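Local coordinates for citrate synthase (Mycobacterium tuberculosis, PDB 4TVM), which catalyses the condensation of oxaloacetate with acetyl-CoA and water to give citrate and CoA, the entry step of the Krebs cycle, at residues G108-H113 against S163-L168; A143-Y148 against L251-S256; P186-D191 against F200-F205; R220-L225 against L371-L376. All coordinates share one frame; numbering follows the deposited sequence.

Contact 1. Residues G108-H113 against S163-L168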
loop_
_atom_site.group_PDB
_atom_site.type_symbol
_atom_site.label_atom_id
_atom_site.label_comp_id
_atom_site.label_asym_id
_atom_site.label_seq_id
_atom_site.Cartn_x
_atom_site.Cartn_y
_atom_site.Cartn_z
ATOM N N GLY A 108 -18.045 -7.417 23.477
ATOM C CA GLY A 108 -17.288 -8.189 24.468
ATOM C C GLY A 108 -15.980 -8.714 23.891
ATOM O O GLY A 108 -14.943 -8.597 24.517
ATOM N N ARG A 109 -16.050 -9.266 22.681
ATOM C CA ARG A 109 -14.914 -9.856 21.993
ATOM C C ARG A 109 -13.803 -8.828 21.771
ATOM O O ARG A 109 -12.623 -9.111 21.972
ATOM C CB ARG A 109 -15.396 -10.455 20.663
ATOM C CG ARG A 109 -14.589 -11.640 20.155
ATOM C CD ARG A 109 -15.276 -12.308 18.960
ATOM N NE ARG A 109 -16.231 -13.341 19.384
ATOM C CZ ARG A 109 -17.528 -13.404 19.071
ATOM N NH1 ARG A 109 -18.117 -12.486 18.295
ATOM N NH2 ARG A 109 -18.256 -14.409 19.552
ATOM N N ILE A 110 -14.182 -7.617 21.390
ATOM C CA ILE A 110 -13.212 -6.546 21.208
ATOM C C ILE A 110 -12.651 -6.111 22.556
ATOM O O ILE A 110 -11.481 -5.748 22.648
ATOM C CB ILE A 110 -13.857 -5.322 20.519
ATOM C CG1 ILE A 110 -14.217 -5.649 19.078
ATOM C CG2 ILE A 110 -12.933 -4.110 20.543
ATOM C CD1 ILE A 110 -15.135 -4.622 18.452
ATOM N N GLN A 111 -13.471 -6.114 23.602
ATOM C CA GLN A 111 -13.037 -5.516 24.868
ATOM C C GLN A 111 -11.950 -6.366 25.494
ATOM O O GLN A 111 -11.115 -5.870 26.242
ATOM C CB GLN A 111 -14.219 -5.337 25.838
ATOM C CG GLN A 111 -14.130 -4.100 26.715
ATOM C CD GLN A 111 -13.992 -2.805 25.919
ATOM O OE1 GLN A 111 -13.072 -2.018 26.142
ATOM N NE2 GLN A 111 -14.905 -2.581 24.986
ATOM N N ARG A 112 -11.942 -7.650 25.165
ATOM C CA ARG A 112 -10.992 -8.571 25.777
ATOM C C ARG A 112 -9.705 -8.741 24.938
ATOM O O ARG A 112 -8.837 -9.493 25.337
ATOM C CB ARG A 112 -11.683 -9.921 26.156
ATOM C CG ARG A 112 -12.255 -10.744 25.000
ATOM C CD ARG A 112 -13.146 -11.920 25.457
ATOM N NE ARG A 112 -13.556 -12.760 24.311
ATOM C CZ ARG A 112 -12.754 -13.603 23.639
ATOM N NH1 ARG A 112 -11.490 -13.750 23.996
ATOM N NH2 ARG A 112 -13.211 -14.314 22.601
ATOM N N HIS A 113 -9.557 -7.999 23.837
ATOM C CA HIS A 113 -8.335 -8.051 23.000
ATOM C C HIS A 113 -7.584 -6.726 22.834
ATOM O O HIS A 113 -6.792 -6.561 21.892
ATOM C CB HIS A 113 -8.662 -8.585 21.593
ATOM C CG HIS A 113 -8.973 -10.049 21.552
ATOM N ND1 HIS A 113 -10.162 -10.568 22.016
ATOM C CD2 HIS A 113 -8.255 -11.100 21.101
ATOM C CE1 HIS A 113 -10.161 -11.880 21.855
ATOM N NE2 HIS A 113 -9.016 -12.226 21.298
ATOM N N SER A 163 -8.331 -11.890 13.667
ATOM C CA SER A 163 -7.550 -10.681 13.389
ATOM C C SER A 163 -8.388 -9.479 12.967
ATOM O O SER A 163 -7.880 -8.345 12.953
ATOM C CB SER A 163 -6.397 -10.931 12.385
ATOM O OG SER A 163 -6.847 -11.430 11.135
ATOM N N THR A 164 -9.649 -9.683 12.607
ATOM C CA THR A 164 -10.573 -8.529 12.493
ATOM C C THR A 164 -10.750 -7.951 13.892
ATOM O O THR A 164 -10.629 -6.751 14.103
ATOM C CB THR A 164 -11.909 -8.947 11.897
ATOM O OG1 THR A 164 -11.750 -9.084 10.481
ATOM C CG2 THR A 164 -13.043 -7.953 12.216
ATOM N N ILE A 165 -10.963 -8.835 14.854
ATOM C CA ILE A 165 -11.123 -8.437 16.240
ATOM C C ILE A 165 -9.866 -7.775 16.755
ATOM O O ILE A 165 -9.904 -6.649 17.252
ATOM C CB ILE A 165 -11.499 -9.648 17.133
ATOM C CG1 ILE A 165 -12.803 -10.296 16.643
ATOM C CG2 ILE A 165 -11.708 -9.208 18.556
ATOM C CD1 ILE A 165 -13.928 -9.287 16.379
ATOM N N ARG A 166 -8.751 -8.485 16.648
ATOM C CA ARG A 166 -7.454 -7.953 17.071
ATOM C C ARG A 166 -7.161 -6.552 16.539
ATOM O O ARG A 166 -6.596 -5.723 17.245
ATOM C CB ARG A 166 -6.350 -8.889 16.619
ATOM C CG ARG A 166 -5.890 -9.837 17.694
ATOM C CD ARG A 166 -5.384 -11.134 17.131
ATOM N NE ARG A 166 -4.961 -11.989 18.218
ATOM C CZ ARG A 166 -4.370 -13.169 18.060
ATOM N NH1 ARG A 166 -4.123 -13.641 16.834
ATOM N NH2 ARG A 166 -4.026 -13.877 19.136
ATOM N N LEU A 167 -7.532 -6.279 15.299
ATOM C CA LEU A 167 -7.302 -4.944 14.720
ATOM C C LEU A 167 -8.227 -3.909 15.304
ATOM O O LEU A 167 -7.803 -2.811 15.627
ATOM C CB LEU A 167 -7.491 -4.969 13.202
ATOM C CG LEU A 167 -6.225 -5.255 12.390
ATOM C CD1 LEU A 167 -6.562 -5.807 11.018
ATOM C CD2 LEU A 167 -5.423 -3.978 12.252
ATOM N N LEU A 168 -9.503 -4.236 15.413
ATOM C CA LEU A 168 -10.458 -3.271 15.945
ATOM C C LEU A 168 -10.149 -2.951 17.400
ATOM O O LEU A 168 -10.348 -1.820 17.846
ATOM C CB LEU A 168 -11.881 -3.806 15.841
ATOM C CG LEU A 168 -12.470 -3.738 14.447
ATOM C CD1 LEU A 168 -13.718 -4.603 14.424
ATOM C CD2 LEU A 168 -12.797 -2.297 14.093
#
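Ile165, on the long helix 159-182, presses its CG2 methyl into the C-terminal end of helix 100-111, where Arg109 and His113 receive it. Ile165 CG2 lies 3.5 Å from Arg109 O and also covers one face of the His113 imidazole, 4.0 Å from His113 ND1. CG2 gets there because it stands anti to the backbone N of its own residue. His113, just past the last turn, folds back along the helix it follows: ND1 donates to Arg109 O at 2.9 Å, close to the line of the carbonyl, with the oxygen tilted 25° out of the ring plane. In this helix-to-helix junction, within the largely helical citrate synthase fold, the aliphatic part of Arg109 flanks Ile165 on one side, Arg109 CD sitting 3.9 Å from Ile165 CG1; on the other side Ile110 CD1 reaches Leu168 CB at 4.3 Å. Arg166 CG approaches His113 CD2 at 4.3 Å, while the Arg166 guanidinium forms a salt bridge with Asp150 through NH2.

Contact 2. Residues A143-Y148 against L251-S256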
loop_
_atom_site.group_PDB
_atom_site.type_symbol
_atom_site.label_atom_id
_atom_site.label_comp_id
_atom_site.label_asym_id
_atom_site.label_seq_id
_atom_site.Cartn_x
_atom_site.Cartn_y
_atom_site.Cartn_z
ATOM N N ALA A 143 4.481 -4.732 12.229
ATOM C CA ALA A 143 5.036 -5.621 13.248
ATOM C C ALA A 143 4.005 -6.589 13.875
ATOM O O ALA A 143 4.371 -7.577 14.545
ATOM C CB ALA A 143 5.706 -4.794 14.328
ATOM N N LEU A 144 2.723 -6.322 13.690
ATOM C CA LEU A 144 1.677 -7.211 14.229
ATOM C C LEU A 144 1.804 -8.632 13.745
ATOM O O LEU A 144 1.450 -9.561 14.464
ATOM C CB LEU A 144 0.297 -6.741 13.775
ATOM C CG LEU A 144 -0.218 -5.526 14.497
ATOM C CD1 LEU A 144 -1.395 -4.956 13.730
ATOM C CD2 LEU A 144 -0.629 -5.912 15.919
ATOM N N SER A 145 2.228 -8.794 12.496
ATOM C CA SER A 145 2.381 -10.101 11.923
ATOM C C SER A 145 3.508 -10.840 12.638
ATOM O O SER A 145 3.542 -12.062 12.653
ATOM C CB SER A 145 2.671 -9.996 10.436
ATOM O OG SER A 145 1.560 -9.446 9.746
ATOM N N ALA A 146 4.419 -10.097 13.252
ATOM C CA ALA A 146 5.440 -10.698 14.094
ATOM C C ALA A 146 4.890 -11.259 15.416
ATOM O O ALA A 146 5.513 -12.133 16.006
ATOM C CB ALA A 146 6.560 -9.686 14.379
ATOM N N TYR A 147 3.777 -10.735 15.921
ATOM C CA TYR A 147 3.289 -11.161 17.250
ATOM C C TYR A 147 2.007 -11.968 17.207
ATOM O O TYR A 147 1.633 -12.616 18.177
ATOM C CB TYR A 147 3.067 -9.953 18.141
ATOM C CG TYR A 147 4.317 -9.250 18.476
ATOM C CD1 TYR A 147 4.804 -8.234 17.651
ATOM C CD2 TYR A 147 5.057 -9.608 19.596
ATOM C CE1 TYR A 147 6.000 -7.577 17.942
ATOM C CE2 TYR A 147 6.259 -8.958 19.893
ATOM C CZ TYR A 147 6.712 -7.945 19.074
ATOM O OH TYR A 147 7.868 -7.296 19.374
ATOM N N TYR A 148 1.300 -11.878 16.096
ATOM C CA TYR A 148 0.031 -12.540 15.950
ATOM C C TYR A 148 0.130 -13.330 14.649
ATOM O O TYR A 148 -0.693 -13.191 13.757
ATOM C CB TYR A 148 -1.109 -11.490 16.002
ATOM C CG TYR A 148 -1.066 -10.696 17.315
ATOM C CD1 TYR A 148 -1.659 -11.185 18.470
ATOM C CD2 TYR A 148 -0.392 -9.481 17.411
ATOM C CE1 TYR A 148 -1.613 -10.483 19.683
ATOM C CE2 TYR A 148 -0.338 -8.777 18.609
ATOM C CZ TYR A 148 -0.939 -9.289 19.756
ATOM O OH TYR A 148 -0.850 -8.599 20.984
ATOM N N LEU A 251 -4.319 -9.821 6.375
ATOM C CA LEU A 251 -5.169 -8.712 6.773
ATOM C C LEU A 251 -4.382 -7.533 7.259
ATOM O O LEU A 251 -4.649 -6.416 6.870
ATOM C CB LEU A 251 -6.116 -9.164 7.872
ATOM C CG LEU A 251 -7.280 -8.258 8.226
ATOM C CD1 LEU A 251 -7.836 -7.479 7.051
ATOM C CD2 LEU A 251 -8.368 -9.125 8.837
ATOM N N PHE A 252 -3.390 -7.784 8.096
ATOM C CA PHE A 252 -2.560 -6.723 8.637
ATOM C C PHE A 252 -1.777 -6.002 7.568
ATOM O O PHE A 252 -1.618 -4.779 7.606
ATOM C CB PHE A 252 -1.575 -7.300 9.656
ATOM C CG PHE A 252 -2.233 -7.956 10.840
ATOM C CD1 PHE A 252 -3.515 -7.576 11.263
ATOM C CD2 PHE A 252 -1.576 -8.959 11.549
ATOM C CE1 PHE A 252 -4.113 -8.190 12.356
ATOM C CE2 PHE A 252 -2.184 -9.583 12.648
ATOM C CZ PHE A 252 -3.444 -9.185 13.053
ATOM N N THR A 253 -1.254 -6.761 6.616
ATOM C CA THR A 253 -0.389 -6.171 5.616
ATOM C C THR A 253 -1.242 -5.308 4.712
ATOM O O THR A 253 -0.842 -4.203 4.335
ATOM C CB THR A 253 0.392 -7.248 4.848
ATOM O OG1 THR A 253 0.989 -8.165 5.786
ATOM C CG2 THR A 253 1.457 -6.604 3.979
ATOM N N SER A 254 -2.455 -5.757 4.424
ATOM C CA SER A 254 -3.395 -4.919 3.644
ATOM C C SER A 254 -3.823 -3.619 4.359
ATOM O O SER A 254 -3.926 -2.570 3.721
ATOM C CB SER A 254 -4.612 -5.731 3.227
ATOM O OG SER A 254 -4.237 -7.065 2.911
ATOM N N ILE A 255 -4.015 -3.659 5.677
ATOM C CA ILE A 255 -4.376 -2.422 6.432
ATOM C C ILE A 255 -3.206 -1.448 6.487
ATOM O O ILE A 255 -3.327 -0.215 6.352
ATOM C CB ILE A 255 -4.780 -2.772 7.858
ATOM C CG1 ILE A 255 -6.099 -3.544 7.852
ATOM C CG2 ILE A 255 -4.842 -1.538 8.746
ATOM C CD1 ILE A 255 -7.232 -2.829 7.164
ATOM N N SER A 256 -2.045 -2.016 6.712
ATOM C CA SER A 256 -0.868 -1.237 6.632
ATOM C C SER A 256 -0.789 -0.475 5.323
ATOM O O SER A 256 -0.448 0.681 5.320
ATOM C CB SER A 256 0.324 -2.133 6.765
ATOM O OG SER A 256 1.451 -1.312 6.574
#
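Phe252 accounts for about half of the surface buried in this contact, its ring inserted between helix 251-262 and the end of helix 133-147. The two helices run antiparallel, their short axes 9.5 Å apart at an angle of 165°. This intrachain antiparallel pair of the citrate synthase fold lies at the subunit interface, where Trp263 of the second subunit packs on both Ser145 and Thr253.

Leu144 supplies the cover over one face of the phenyl ring. Its CB stands 4.1 Å from the ring centroid and 27° off the normal, a CH-pi contact, while CD1 lies over the same ring nearer the rim, 4.2 Å from Phe252 CD1. The two side chains cross at about a right angle.

Different neighbours meet the ring edge. Tyr148 CB comes within 4.0 Å of Phe252 CE2, just where helix 133-147 gives out; there Leu144 O accepts from the backbone N of both Tyr147 and Tyr148. The phenol of Tyr148 points elsewhere, its OH bonded to His117 N. Ser145 OG lies in the plane of the phenyl ring, 3.6 Å from Phe252 CD2, and accepts a hydrogen bond from Asn250 ND2.

Contact 3. Residues P186-D191 against F200-F205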
loop_
_atom_site.group_PDB
_atom_site.type_symbol
_atom_site.label_atom_id
_atom_site.label_comp_id
_atom_site.label_asym_id
_atom_site.label_seq_id
_atom_site.Cartn_x
_atom_site.Cartn_y
_atom_site.Cartn_z
ATOM N N PRO A 186 4.014 8.217 30.170
ATOM C CA PRO A 186 3.849 6.805 30.427
ATOM C C PRO A 186 2.725 6.242 29.631
ATOM O O PRO A 186 1.743 6.934 29.364
ATOM C CB PRO A 186 3.456 6.739 31.906
ATOM C CG PRO A 186 3.752 8.039 32.477
ATOM C CD PRO A 186 4.114 9.008 31.411
ATOM N N PHE A 187 2.826 4.985 29.268
ATOM C CA PHE A 187 1.678 4.356 28.660
ATOM C C PHE A 187 0.808 3.919 29.800
ATOM O O PHE A 187 1.315 3.486 30.809
ATOM C CB PHE A 187 2.040 3.135 27.842
ATOM C CG PHE A 187 2.920 3.410 26.647
ATOM C CD1 PHE A 187 3.329 4.699 26.280
ATOM C CD2 PHE A 187 3.316 2.359 25.855
ATOM C CE1 PHE A 187 4.125 4.893 25.149
ATOM C CE2 PHE A 187 4.102 2.556 24.745
ATOM C CZ PHE A 187 4.506 3.823 24.386
ATOM N N LEU A 188 -0.506 4.019 29.635
ATOM C CA LEU A 188 -1.465 3.374 30.556
ATOM C C LEU A 188 -1.929 2.052 29.963
ATOM O O LEU A 188 -1.564 1.723 28.838
ATOM C CB LEU A 188 -2.678 4.294 30.793
ATOM C CG LEU A 188 -2.585 5.230 32.010
ATOM C CD1 LEU A 188 -1.212 5.866 32.078
ATOM C CD2 LEU A 188 -3.668 6.316 32.010
ATOM N N TYR A 189 -2.754 1.306 30.710
ATOM C CA TYR A 189 -3.405 0.102 30.190
ATOM C C TYR A 189 -4.910 0.266 30.037
ATOM O O TYR A 189 -5.462 1.151 30.627
ATOM C CB TYR A 189 -3.121 -1.063 31.099
ATOM C CG TYR A 189 -1.709 -1.548 30.993
ATOM C CD1 TYR A 189 -1.336 -2.470 30.008
ATOM C CD2 TYR A 189 -0.738 -1.100 31.874
ATOM C CE1 TYR A 189 -0.027 -2.926 29.913
ATOM C CE2 TYR A 189 0.550 -1.548 31.797
ATOM C CZ TYR A 189 0.899 -2.454 30.817
ATOM O OH TYR A 189 2.190 -2.892 30.771
ATOM N N PRO A 190 -5.567 -0.566 29.208
ATOM C CA PRO A 190 -7.034 -0.654 29.167
ATOM C C PRO A 190 -7.722 -0.839 30.519
ATOM O O PRO A 190 -7.244 -1.596 31.344
ATOM C CB PRO A 190 -7.283 -1.898 28.305
ATOM C CG PRO A 190 -6.133 -1.920 27.362
ATOM C CD PRO A 190 -4.963 -1.258 28.047
ATOM N N ASP A 191 -8.821 -0.118 30.721
ATOM C CA ASP A 191 -9.737 -0.309 31.850
ATOM C C ASP A 191 -10.941 -1.100 31.326
ATOM O O ASP A 191 -11.643 -0.629 30.444
ATOM C CB ASP A 191 -10.185 1.067 32.333
ATOM C CG ASP A 191 -10.897 1.034 33.678
ATOM O OD1 ASP A 191 -11.396 -0.031 34.113
ATOM O OD2 ASP A 191 -10.935 2.111 34.307
ATOM N N PHE A 200 -10.068 4.605 24.798
ATOM C CA PHE A 200 -9.066 5.165 23.912
ATOM C C PHE A 200 -8.645 6.532 24.408
ATOM O O PHE A 200 -7.468 6.870 24.389
ATOM C CB PHE A 200 -9.559 5.246 22.468
ATOM C CG PHE A 200 -8.753 6.196 21.625
ATOM C CD1 PHE A 200 -7.422 5.911 21.304
ATOM C CD2 PHE A 200 -9.301 7.388 21.172
ATOM C CE1 PHE A 200 -6.672 6.793 20.555
ATOM C CE2 PHE A 200 -8.551 8.265 20.413
ATOM C CZ PHE A 200 -7.232 7.977 20.109
ATOM N N LEU A 201 -9.613 7.318 24.857
ATOM C CA LEU A 201 -9.342 8.672 25.337
ATOM C C LEU A 201 -8.510 8.707 26.614
ATOM O O LEU A 201 -7.740 9.635 26.837
ATOM C CB LEU A 201 -10.653 9.424 25.546
ATOM C CG LEU A 201 -11.244 10.137 24.320
ATOM C CD1 LEU A 201 -12.716 10.476 24.537
ATOM C CD2 LEU A 201 -10.470 11.417 24.055
ATOM N N ARG A 202 -8.680 7.725 27.473
ATOM C CA ARG A 202 -7.847 7.605 28.680
ATOM C C ARG A 202 -6.419 7.252 28.332
ATOM O O ARG A 202 -5.475 7.737 28.961
ATOM C CB ARG A 202 -8.369 6.490 29.586
ATOM C CG ARG A 202 -7.849 6.549 31.016
ATOM C CD ARG A 202 -8.298 5.358 31.851
ATOM N NE ARG A 202 -7.357 5.030 32.929
ATOM C CZ ARG A 202 -6.524 3.981 32.928
ATOM N NH1 ARG A 202 -6.456 3.151 31.881
ATOM N NH2 ARG A 202 -5.722 3.768 33.969
ATOM N N LEU A 203 -6.274 6.345 27.358
ATOM C CA LEU A 203 -4.967 5.844 26.972
ATOM C C LEU A 203 -4.186 6.989 26.383
ATOM O O LEU A 203 -2.971 7.041 26.501
ATOM C CB LEU A 203 -5.099 4.783 25.927
ATOM C CG LEU A 203 -5.564 3.418 26.365
ATOM C CD1 LEU A 203 -5.610 2.519 25.128
ATOM C CD2 LEU A 203 -4.615 2.863 27.381
ATOM N N THR A 204 -4.912 7.896 25.749
ATOM C CA THR A 204 -4.341 9.036 25.056
ATOM C C THR A 204 -4.026 10.153 26.009
ATOM O O THR A 204 -2.973 10.780 25.914
ATOM C CB THR A 204 -5.347 9.575 24.048
ATOM O OG1 THR A 204 -5.884 8.479 23.307
ATOM C CG2 THR A 204 -4.701 10.530 23.083
ATOM N N PHE A 205 -4.936 10.399 26.937
ATOM C CA PHE A 205 -4.858 11.579 27.774
ATOM C C PHE A 205 -4.642 11.300 29.242
ATOM O O PHE A 205 -4.329 12.195 29.982
ATOM C CB PHE A 205 -6.147 12.396 27.583
ATOM C CG PHE A 205 -6.274 12.974 26.203
ATOM C CD1 PHE A 205 -5.274 13.823 25.707
ATOM C CD2 PHE A 205 -7.342 12.659 25.400
ATOM C CE1 PHE A 205 -5.361 14.354 24.441
ATOM C CE2 PHE A 205 -7.432 13.194 24.129
ATOM C CZ PHE A 205 -6.440 14.036 23.648
HETATM O O HOH W 1 -3.015 1.852 33.752
#
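Tyr189 O receives NH1 of Arg202 at 2.6 Å, a hydrogen bond of weak geometry, its N-H...O angle only 130°. The oxygen sits at the edge of the guanidinium, near its plane. A water joins the same two residues a second time, accepting from Tyr189 N at 3.1 Å and, weakly, from Arg202 NH2. Arg202 reaches the loop with CG anti to its backbone N (chi1 -163°) and the chain extended from there to NE.

Leu188 lies across the guanidinium at about a right angle, with CD2 over the centre of one face, 3.7 Å above the plane. An apolar branch thus covers the flat of the charged group while the loop backbone takes up its rim. Asp191 OD2 is 4.8 Å from Arg202 NE; the opposite charges could attract, though the charged atoms are not in contact, and Asp191 OD1 is taken by Ser193 N.

On the next helix residue, Leu203 CD2 packs against the loop backbone, 3.6 Å from Leu188 O and 4.2 Å from Pro190 CD. Leu188 O itself hydrogen-bonds to Tyr177 OH, from helix 159-182. The loop linking helices 159-182 and 196-205 therefore doubles back over the helix it leads into, a local helix-loop packing within the predominantly alpha-helical citrate synthase fold.

Contact 4. Residues R220-L225 against L371-L376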
loop_
_atom_site.group_PDB
_atom_site.type_symbol
_atom_site.label_atom_id
_atom_site.label_comp_id
_atom_site.label_asym_id
_atom_site.label_seq_id
_atom_site.Cartn_x
_atom_site.Cartn_y
_atom_site.Cartn_z
ATOM N N ARG A 220 -18.907 11.436 23.107
ATOM C CA ARG A 220 -19.950 11.364 22.103
ATOM C C ARG A 220 -19.439 12.067 20.886
ATOM O O ARG A 220 -19.706 11.649 19.787
ATOM C CB ARG A 220 -21.219 12.018 22.616
ATOM C CG ARG A 220 -22.206 12.433 21.527
ATOM C CD ARG A 220 -23.645 12.149 21.929
ATOM N NE ARG A 220 -24.602 12.587 20.899
ATOM C CZ ARG A 220 -25.131 13.809 20.819
ATOM N NH1 ARG A 220 -24.820 14.755 21.705
ATOM N NH2 ARG A 220 -25.978 14.101 19.839
ATOM N N ALA A 221 -18.674 13.127 21.069
ATOM C CA ALA A 221 -18.158 13.830 19.922
ATOM C C ALA A 221 -17.163 12.969 19.142
ATOM O O ALA A 221 -17.201 12.934 17.927
ATOM C CB ALA A 221 -17.501 15.107 20.354
ATOM N N LEU A 222 -16.265 12.277 19.834
ATOM C CA LEU A 222 -15.307 11.436 19.139
ATOM C C LEU A 222 -15.979 10.228 18.510
ATOM O O LEU A 222 -15.697 9.876 17.364
ATOM C CB LEU A 222 -14.236 10.971 20.100
ATOM C CG LEU A 222 -13.031 10.395 19.380
ATOM C CD1 LEU A 222 -12.380 11.502 18.568
ATOM C CD2 LEU A 222 -12.081 9.760 20.387
ATOM N N ASP A 223 -16.883 9.600 19.258
ATOM C CA ASP A 223 -17.603 8.421 18.770
ATOM C C ASP A 223 -18.349 8.727 17.495
ATOM O O ASP A 223 -18.248 8.010 16.507
ATOM C CB ASP A 223 -18.574 7.922 19.832
ATOM C CG ASP A 223 -19.045 6.517 19.569
ATOM O OD1 ASP A 223 -19.824 6.323 18.633
ATOM O OD2 ASP A 223 -18.624 5.594 20.285
ATOM N N MET A 224 -19.079 9.830 17.501
ATOM C CA MET A 224 -19.784 10.252 16.302
ATOM C C MET A 224 -18.815 10.455 15.151
ATOM O O MET A 224 -19.042 9.968 14.047
ATOM C CB MET A 224 -20.549 11.542 16.568
ATOM C CG MET A 224 -21.507 11.913 15.459
ATOM S SD MET A 224 -22.599 13.290 15.886
ATOM C CE MET A 224 -21.660 14.672 15.244
ATOM N N LEU A 225 -17.725 11.170 15.408
ATOM C CA LEU A 225 -16.788 11.506 14.347
ATOM C C LEU A 225 -16.145 10.282 13.641
ATOM O O LEU A 225 -15.795 10.345 12.456
ATOM C CB LEU A 225 -15.702 12.424 14.899
ATOM C CG LEU A 225 -15.855 13.896 14.538
ATOM C CD1 LEU A 225 -14.970 14.739 15.434
ATOM C CD2 LEU A 225 -15.490 14.087 13.079
ATOM N N LEU A 371 -10.673 21.472 13.659
ATOM C CA LEU A 371 -10.916 22.351 14.803
ATOM C C LEU A 371 -11.391 21.548 15.967
ATOM O O LEU A 371 -10.908 21.723 17.075
ATOM C CB LEU A 371 -11.971 23.387 14.460
ATOM C CG LEU A 371 -11.704 24.083 13.124
ATOM C CD1 LEU A 371 -12.799 25.105 12.842
ATOM C CD2 LEU A 371 -10.311 24.707 13.105
ATOM N N ILE A 372 -12.326 20.639 15.701
ATOM C CA ILE A 372 -12.864 19.758 16.745
ATOM C C ILE A 372 -11.755 18.936 17.374
ATOM O O ILE A 372 -11.533 18.984 18.584
ATOM C CB ILE A 372 -13.922 18.803 16.176
ATOM C CG1 ILE A 372 -15.113 19.607 15.647
ATOM C CG2 ILE A 372 -14.406 17.833 17.243
ATOM C CD1 ILE A 372 -16.259 18.757 15.163
ATOM N N TYR A 373 -11.049 18.171 16.562
ATOM C CA TYR A 373 -9.965 17.347 17.103
ATOM C C TYR A 373 -9.073 18.212 17.971
ATOM O O TYR A 373 -8.747 17.826 19.082
ATOM C CB TYR A 373 -9.108 16.754 15.989
ATOM C CG TYR A 373 -9.688 15.583 15.248
ATOM C CD1 TYR A 373 -10.543 14.666 15.871
ATOM C CD2 TYR A 373 -9.297 15.329 13.930
ATOM C CE1 TYR A 373 -11.022 13.560 15.186
ATOM C CE2 TYR A 373 -9.779 14.232 13.229
ATOM C CZ TYR A 373 -10.640 13.352 13.856
ATOM O OH TYR A 373 -11.117 12.258 13.165
ATOM N N ARG A 374 -8.664 19.373 17.462
ATOM C CA ARG A 374 -7.821 20.265 18.248
ATOM C C ARG A 374 -8.552 20.695 19.508
ATOM O O ARG A 374 -7.958 20.747 20.580
ATOM C CB ARG A 374 -7.401 21.515 17.463
ATOM C CG ARG A 374 -6.635 22.496 18.344
ATOM C CD ARG A 374 -6.106 23.678 17.569
ATOM N NE ARG A 374 -5.160 24.441 18.373
ATOM C CZ ARG A 374 -3.883 24.107 18.576
ATOM N NH1 ARG A 374 -3.364 22.999 18.045
ATOM N NH2 ARG A 374 -3.111 24.890 19.315
ATOM N N ALA A 375 -9.839 21.006 19.358
ATOM C CA ALA A 375 -10.719 21.321 20.484
ATOM C C ALA A 375 -10.709 20.244 21.562
ATOM O O ALA A 375 -10.737 20.559 22.741
ATOM C CB ALA A 375 -12.147 21.557 20.002
ATOM N N LEU A 376 -10.651 18.979 21.163
ATOM C CA LEU A 376 -10.628 17.871 22.131
ATOM C C LEU A 376 -9.234 17.653 22.701
ATOM O O LEU A 376 -9.036 16.726 23.503
ATOM C CB LEU A 376 -11.142 16.564 21.503
ATOM C CG LEU A 376 -12.418 16.682 20.648
ATOM C CD1 LEU A 376 -12.780 15.382 19.946
ATOM C CD2 LEU A 376 -13.591 17.185 21.481
#
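Leu225 and Ile372 meet tip to tip, CD1 of the leucine 3.6 Å from CG2 of the isoleucine. The same Leu225 methyl, CD1, also lies 4.1 Å from Tyr373 CE1, so it bridges two consecutive residues of the facing helix. Leu222 CD1 approaches Tyr373 CE1 as well, at 4.2 Å, but from the edge, near the ring plane, and the two side chains cross at about a right angle. On its other contact Leu222 CD1 meets Leu376 CD1 at 4.1 Å.

Behind these side chains, helices 216-229 and 367-375 run roughly antiparallel in the helical body of the citrate synthase fold, their short axes 11.2 Å apart at 144°. The wide spacing is filled by the branched and aromatic side chains, with no hydrogen bond across. Farther out, Ile372 packs on Ala326 and Ile329 of helix 317-329, and the Tyr373 ring meets that of Phe383 with the planes at about 50°. The Tyr373 side chain lies about 8 Å from the bound oxaloacetate, and the active-site residue Asp366, part of the oxaloacetate pocket, immediately precedes helix 367-375.

Overall arrangement
From the N terminus, contact 1 first ties helix 100-111 to helix 159-182, closing a loop that holds helices 118-122 and 133-147. Contact 2 opens inside that loop, at the end of helix 133-147, and closes on helix 251-262, so the two cross; Phe252 touches Ser163 and Leu167 where they join. Contact 3 is a short local closure, in series after contact 1 and nested within contact 2. Contact 4 opens on helix 216-229, still within contact 2, and crosses it by closing far along the chain on helix 367-375. Phe200 and Leu201 pack on Leu222, linking contacts 3 and 4, while contacts 2 and 4 lie about 28 Å apart between centres.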